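Local coordinates for endoglucanase (Komagataeibacter sucrofermentans, PDB 6VC5), which probably catalyses endohydrolysis of beta-1,4-glucosidic linkages in cellulose and related beta-glucans, at residues A[54-57]-A[58-62]; A[235-238]-A[239-242]; A[275-278]-A[279-283]. All coordinates share one frame; numbering follows the deposited sequence.

Contact 1: A[54-57]-A[58-62]; sequences VIWV and WARTN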
loop_
_atom_site.group_PDB
_atom_site.type_symbol
_atom_site.label_atom_id
_atom_site.label_comp_id
_atom_site.label_asym_id
_atom_site.label_seq_id
_atom_site.Cartn_x
_atom_site.Cartn_y
_atom_site.Cartn_z
ATOM N N VAL A 54 -15.345 -7.399 -12.989
ATOM C CA VAL A 54 -14.517 -7.264 -14.191
ATOM C C VAL A 54 -13.081 -6.852 -13.855
ATOM O O VAL A 54 -12.142 -7.257 -14.550
ATOM C CB VAL A 54 -15.159 -6.357 -15.262
ATOM C CG1 VAL A 54 -16.495 -6.957 -15.754
ATOM C CG2 VAL A 54 -15.337 -4.937 -14.764
ATOM N N ILE A 55 -12.875 -6.038 -12.811
ATOM C CA ILE A 55 -11.508 -5.668 -12.435
ATOM C C ILE A 55 -10.726 -6.896 -11.975
ATOM O O ILE A 55 -9.573 -7.103 -12.369
ATOM C CB ILE A 55 -11.518 -4.559 -11.369
ATOM C CG1 ILE A 55 -12.236 -3.311 -11.880
ATOM C CG2 ILE A 55 -10.069 -4.232 -10.953
ATOM C CD1 ILE A 55 -12.647 -2.368 -10.761
ATOM N N TRP A 56 -11.356 -7.748 -11.167
ATOM C CA TRP A 56 -10.709 -8.983 -10.736
ATOM C C TRP A 56 -10.468 -9.949 -11.900
ATOM O O TRP A 56 -9.376 -10.507 -12.024
ATOM C CB TRP A 56 -11.515 -9.629 -9.609
ATOM C CG TRP A 56 -11.110 -11.043 -9.273
ATOM C CD1 TRP A 56 -11.956 -12.115 -9.133
ATOM C CD2 TRP A 56 -9.790 -11.543 -8.992
ATOM N NE1 TRP A 56 -11.247 -13.237 -8.805
ATOM C CE2 TRP A 56 -9.917 -12.922 -8.722
ATOM C CE3 TRP A 56 -8.510 -10.973 -8.978
ATOM C CZ2 TRP A 56 -8.819 -13.734 -8.420
ATOM C CZ3 TRP A 56 -7.418 -11.791 -8.670
ATOM C CH2 TRP A 56 -7.588 -13.151 -8.399
ATOM N N VAL A 57 -11.468 -10.168 -12.759
ATOM C CA VAL A 57 -11.257 -11.081 -13.884
ATOM C C VAL A 57 -10.108 -10.599 -14.767
ATOM O O VAL A 57 -9.272 -11.399 -15.213
ATOM C CB VAL A 57 -12.559 -11.301 -14.678
ATOM C CG1 VAL A 57 -12.273 -12.019 -15.978
ATOM C CG2 VAL A 57 -13.525 -12.121 -13.850
ATOM N N TRP A 58 -10.016 -9.285 -15.005
ATOM C CA TRP A 58 -8.901 -8.784 -15.802
ATOM C C TRP A 58 -7.566 -9.061 -15.118
ATOM O O TRP A 58 -6.612 -9.535 -15.756
ATOM C CB TRP A 58 -9.054 -7.291 -16.110
ATOM C CG TRP A 58 -8.068 -6.847 -17.169
ATOM C CD1 TRP A 58 -8.275 -6.817 -18.517
ATOM C CD2 TRP A 58 -6.703 -6.441 -16.962
ATOM N NE1 TRP A 58 -7.131 -6.389 -19.157
ATOM C CE2 TRP A 58 -6.153 -6.162 -18.226
ATOM C CE3 TRP A 58 -5.904 -6.277 -15.827
ATOM C CZ2 TRP A 58 -4.832 -5.717 -18.386
ATOM C CZ3 TRP A 58 -4.590 -5.836 -15.989
ATOM C CH2 TRP A 58 -4.074 -5.562 -17.261
ATOM N N ALA A 59 -7.477 -8.786 -13.813
ATOM C CA ALA A 59 -6.213 -8.993 -13.106
ATOM C C ALA A 59 -5.833 -10.470 -13.067
ATOM O O ALA A 59 -4.661 -10.826 -13.236
ATOM C CB ALA A 59 -6.306 -8.443 -11.686
ATOM N N ARG A 60 -6.806 -11.346 -12.803
ATOM C CA ARG A 60 -6.512 -12.774 -12.753
ATOM C C ARG A 60 -6.049 -13.279 -14.111
ATOM O O ARG A 60 -5.069 -14.031 -14.208
ATOM C CB ARG A 60 -7.765 -13.522 -12.303
ATOM C CG ARG A 60 -7.543 -14.993 -12.017
ATOM C CD ARG A 60 -8.872 -15.662 -11.686
ATOM N NE ARG A 60 -9.755 -15.711 -12.850
ATOM C CZ ARG A 60 -11.084 -15.741 -12.789
ATOM N NH1 ARG A 60 -11.699 -15.733 -11.614
ATOM N NH2 ARG A 60 -11.799 -15.781 -13.907
ATOM N N THR A 61 -6.724 -12.841 -15.178
ATOM C CA THR A 61 -6.430 -13.312 -16.526
ATOM C C THR A 61 -5.075 -12.820 -17.015
ATOM O O THR A 61 -4.329 -13.576 -17.646
ATOM C CB THR A 61 -7.531 -12.832 -17.468
ATOM O OG1 THR A 61 -8.787 -13.376 -17.045
ATOM C CG2 THR A 61 -7.237 -13.247 -18.921
ATOM N N ASN A 62 -4.733 -11.566 -16.729
ATOM C CA ASN A 62 -3.581 -10.948 -17.369
ATOM C C ASN A 62 -2.347 -10.847 -16.490
ATOM O O ASN A 62 -1.231 -10.823 -17.032
ATOM C CB ASN A 62 -3.937 -9.553 -17.896
ATOM C CG ASN A 62 -4.907 -9.608 -19.051
ATOM O OD1 ASN A 62 -4.511 -9.837 -20.197
ATOM N ND2 ASN A 62 -6.189 -9.423 -18.760
#

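Contact 2: A[235-238]-A[239-242]; sequences MLTP and ELLA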
loop_
_atom_site.group_PDB
_atom_site.type_symbol
_atom_site.label_atom_id
_atom_site.label_comp_id
_atom_site.label_asym_id
_atom_site.label_seq_id
_atom_site.Cartn_x
_atom_site.Cartn_y
_atom_site.Cartn_z
ATOM N N MET A 235 -2.394 0.402 15.163
ATOM C CA MET A 235 -1.046 0.036 15.572
ATOM C C MET A 235 -0.134 1.240 15.749
ATOM O O MET A 235 1.056 1.052 16.032
ATOM C CB MET A 235 -0.397 -0.911 14.548
ATOM C CG MET A 235 -1.037 -2.296 14.417
ATOM S SD MET A 235 -0.362 -3.218 12.983
ATOM C CE MET A 235 -1.403 -4.669 12.994
ATOM N N LEU A 236 -0.639 2.464 15.583
ATOM C CA LEU A 236 0.190 3.661 15.720
ATOM C C LEU A 236 0.373 3.976 17.205
ATOM O O LEU A 236 -0.590 4.327 17.896
ATOM C CB LEU A 236 -0.451 4.829 14.976
ATOM C CG LEU A 236 0.438 6.043 14.705
ATOM C CD1 LEU A 236 1.588 5.660 13.788
ATOM C CD2 LEU A 236 -0.381 7.171 14.097
ATOM N N THR A 237 1.610 3.842 17.698
ATOM C CA THR A 237 1.894 4.070 19.107
ATOM C C THR A 237 1.824 5.560 19.427
ATOM O O THR A 237 1.928 6.401 18.532
ATOM C CB THR A 237 3.296 3.573 19.447
ATOM O OG1 THR A 237 4.262 4.290 18.665
ATOM C CG2 THR A 237 3.425 2.074 19.189
ATOM N N PRO A 238 1.640 5.907 20.704
ATOM C CA PRO A 238 1.736 7.324 21.102
ATOM C C PRO A 238 3.024 8.005 20.666
ATOM O O PRO A 238 2.979 9.131 20.152
ATOM C CB PRO A 238 1.597 7.257 22.630
ATOM C CG PRO A 238 0.798 6.024 22.875
ATOM C CD PRO A 238 1.207 5.041 21.820
ATOM N N GLU A 239 4.174 7.346 20.851
ATOM C CA GLU A 239 5.453 7.899 20.416
ATOM C C GLU A 239 5.420 8.281 18.942
ATOM O O GLU A 239 5.782 9.402 18.569
ATOM C CB GLU A 239 6.561 6.873 20.664
ATOM C CG GLU A 239 7.953 7.336 20.255
ATOM C CD GLU A 239 9.024 6.304 20.561
ATOM O OE1 GLU A 239 8.678 5.109 20.720
ATOM O OE2 GLU A 239 10.212 6.690 20.641
ATOM N N LEU A 240 4.977 7.355 18.088
ATOM C CA LEU A 240 5.006 7.601 16.649
ATOM C C LEU A 240 3.974 8.643 16.234
ATOM O O LEU A 240 4.240 9.462 15.349
ATOM C CB LEU A 240 4.780 6.301 15.881
ATOM C CG LEU A 240 6.017 5.613 15.305
ATOM C CD1 LEU A 240 6.752 4.840 16.392
ATOM C CD2 LEU A 240 5.616 4.696 14.158
ATOM N N LEU A 241 2.784 8.609 16.831
ATOM C CA LEU A 241 1.783 9.622 16.519
ATOM C C LEU A 241 2.298 11.018 16.856
ATOM O O LEU A 241 2.076 11.969 16.096
ATOM C CB LEU A 241 0.470 9.326 17.249
ATOM C CG LEU A 241 -0.601 10.418 17.168
ATOM C CD1 LEU A 241 -1.007 10.676 15.735
ATOM C CD2 LEU A 241 -1.820 10.061 17.998
ATOM N N ALA A 242 3.006 11.156 17.979
ATOM C CA ALA A 242 3.538 12.460 18.357
ATOM C C ALA A 242 4.595 12.929 17.368
ATOM O O ALA A 242 4.638 14.116 17.015
ATOM C CB ALA A 242 4.105 12.400 19.775
#

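Contact 3: A[275-278]-A[279-283]; sequences GYLA and VASCT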
loop_
_atom_site.group_PDB
_atom_site.type_symbol
_atom_site.label_atom_id
_atom_site.label_comp_id
_atom_site.label_asym_id
_atom_site.label_seq_id
_atom_site.Cartn_x
_atom_site.Cartn_y
_atom_site.Cartn_z
ATOM N N GLY A 275 -3.646 14.132 -1.439
ATOM C CA GLY A 275 -3.627 12.856 -0.744
ATOM C C GLY A 275 -2.752 12.858 0.499
ATOM O O GLY A 275 -3.049 12.155 1.476
ATOM N N TYR A 276 -1.646 13.620 0.491
ATOM C CA TYR A 276 -0.853 13.681 1.719
ATOM C C TYR A 276 -1.623 14.379 2.827
ATOM O O TYR A 276 -1.488 14.031 4.005
ATOM C CB TYR A 276 0.430 14.484 1.523
ATOM C CG TYR A 276 1.588 13.803 0.864
ATOM C CD1 TYR A 276 1.419 12.943 -0.218
ATOM C CD2 TYR A 276 2.885 14.072 1.288
ATOM C CE1 TYR A 276 2.527 12.356 -0.848
ATOM C CE2 TYR A 276 3.994 13.496 0.661
ATOM C CZ TYR A 276 3.807 12.646 -0.405
ATOM O OH TYR A 276 4.892 12.075 -1.034
ATOM N N LEU A 277 -2.372 15.421 2.476
ATOM C CA LEU A 277 -3.186 16.102 3.473
ATOM C C LEU A 277 -4.228 15.157 4.049
ATOM O O LEU A 277 -4.524 15.213 5.247
ATOM C CB LEU A 277 -3.845 17.331 2.842
ATOM C CG LEU A 277 -4.805 18.157 3.684
ATOM C CD1 LEU A 277 -4.090 18.746 4.868
ATOM C CD2 LEU A 277 -5.398 19.253 2.825
ATOM N N ALA A 278 -4.786 14.277 3.210
ATOM C CA ALA A 278 -5.708 13.264 3.714
ATOM C C ALA A 278 -5.039 12.378 4.761
ATOM O O ALA A 278 -5.604 12.133 5.831
ATOM C CB ALA A 278 -6.232 12.426 2.553
ATOM N N VAL A 279 -3.821 11.901 4.479
ATOM C CA VAL A 279 -3.083 11.094 5.455
ATOM C C VAL A 279 -2.795 11.889 6.728
ATOM O O VAL A 279 -2.986 11.389 7.844
ATOM C CB VAL A 279 -1.790 10.559 4.817
ATOM C CG1 VAL A 279 -0.965 9.829 5.870
ATOM C CG2 VAL A 279 -2.119 9.609 3.656
ATOM N N ALA A 280 -2.299 13.121 6.587
ATOM C CA ALA A 280 -1.957 13.939 7.750
ATOM C C ALA A 280 -3.167 14.211 8.625
ATOM O O ALA A 280 -3.065 14.197 9.851
ATOM C CB ALA A 280 -1.350 15.266 7.296
ATOM N N SER A 281 -4.330 14.412 8.009
ATOM C CA SER A 281 -5.543 14.663 8.767
ATOM C C SER A 281 -5.935 13.451 9.610
ATOM O O SER A 281 -6.622 13.606 10.625
ATOM C CB SER A 281 -6.663 15.054 7.788
ATOM O OG SER A 281 -6.312 16.232 7.060
ATOM N N CYS A 282 -5.508 12.243 9.219
ATOM C CA CYS A 282 -5.842 11.052 9.984
ATOM C C CYS A 282 -4.803 10.770 11.070
ATOM O O CYS A 282 -5.012 9.884 11.914
ATOM C CB CYS A 282 -5.914 9.868 9.033
ATOM S SG CYS A 282 -7.289 9.910 7.827
ATOM N N THR A 283 -3.666 11.480 11.061
ATOM C CA THR A 283 -2.515 11.143 11.897
ATOM C C THR A 283 -1.896 12.380 12.547
ATOM O O THR A 283 -0.672 12.514 12.630
ATOM C CB THR A 283 -1.464 10.359 11.109
ATOM O OG1 THR A 283 -1.059 11.112 9.962
ATOM C CG2 THR A 283 -2.009 9.002 10.653
#

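Contact 1: A[54-57]-A[58-62]
The aliphatic part of R60 lies across one face of the W56 indole, one helical turn back along the chain. R60 CB stands 3.9 Å from the centroid of the six-membered ring of W56 and only 9° off its normal, a CH-pi contact over the face. CG and CD carry on across the same ring, R60 CD coming to 3.8 Å from W56 CZ2. The R60 chain is straight as far as CD and then bends, and the guanidinium ends up 79° from the indole plane, so the two flat groups do not stack. Beneath this pair runs the i to i+4 ladder of helix 49-62, consistent with the (alpha/alpha)6 barrel of family 8 enzymes; R60 N donates to W56 O at 2.8 Å, almost straight. The packing is tight on the W56 and A59 side: Y112 meets the indole with its plane nearly perpendicular, M40, I96 and L100 also touch it, W56 NE1 has a weak hydrogen bond to D115, and A59 touches Q36 of helix 33-46. On the solvent side V57, R60 and T61 are exposed, and V57 CG2 meets R60 NH2 only loosely, at 4.0 Å. The hydroxyl of T61 turns back onto the helix because OG1 lies anti to its own carbonyl carbon (chi1 -61°), and T61 OG1 donates to V57 O at 2.7 Å. The T61 amide reaches the same oxygen from the opposite face of its carbonyl plane, giving it two donors.

Contact 2: A[235-238]-A[239-242]
With its hydroxyl set between backbone N and carbonyl carbon (chi1 61°), T237 points OG1 at the first turn of the following helix, where it accepts from L240 N at 3.2 Å and 161°. T237 is thus the N-cap of helix 238-251, its side chain satisfying an amide that has no preceding turn to bond to. T237 OG1 also lies 3.4 Å from L240 CD1, so the leucine packs against the cap. The T237 carbonyl serves the next amide, L241 N donating to T237 O at 2.9 Å. Just before the cap, L236 turns CG anti to its backbone N (chi1 -165°) and spreads its two methyls over the turn. L236 CD2 meets L241 CB at 3.9 Å and also touches CD1 of L241, whose side chain it crosses at about a right angle; L236 at N' and L241 at N4 thus form a hydrophobic staple across the capping bond. L236 CD1 adds a contact to L240 CB at 3.9 Å. P238 and E239 are the exposed residues of the first turn. On the inner side L236 packs on L230 of helix 225-232, and L240 touches L230 and I185 of helix 172-187, so the start of helix 238-251 lies against these two helices through L240.

Contact 3: A[275-278]-A[279-283]
V279 leans its CG2 branch back over the preceding turn of helix 274-282, to 3.5 Å from G275 O, the carbonyl that accepts from V279 N. One residue on, the methyl of A280 sits beside the preceding turn in a similar way, A280 CB lying 3.5 Å from Y276 O. The L277 side chain, by contrast, leaves the backbone away from the following turn, and L277 CD1 passes S281 OG only at 4.0 Å. In one of the two modelled conformers of S281, the hydroxyl OG donates to L277 O at 2.7 Å, approaching from above the carbonyl plane, 35° out of it. The backbone amide of S281 reaches the same oxygen from the other face at 2.9 Å. Y276 contacts Y301 and L305 of helix 300-313, and its hydroxyl is hydrogen-bonded to G258 O. A278 and V279 also pack on helix 300-313, and V279 reaches P227 and L228 of helix 225-232. Further along, the bond from C282 N to A278 O is weak, and V279 O accepts from C282 N and from T283 OG1, which come from opposite faces; T283 N in turn donates to A280 O. The bonding thus tightens from i+4 to i+3, in the manner of a 3-10 turn, on a short helix packed between neighbours, as expected in the helical barrel of family 8.

In the fold
The three contacts are local helical arrangements strung in series along one chain, all within the family 8 range. Contact 1 stands apart, on the opposite side of the chain's centre from the other two: its centre is about 38 Å from that of contact 2 and 31 Å from that of contact 3, with no atoms touching. Contacts 2 and 3 are neighbours, their centres about 15 Å apart. There L241 CD1 packs on T283 O at 3.6 Å, joining the start of helix 238-251 to the residue just after helix 274-282, and helix 225-232 touches both. A glycerol, probably from the crystallisation liquor, lies about 4 Å from the L277 side chain in contact 3.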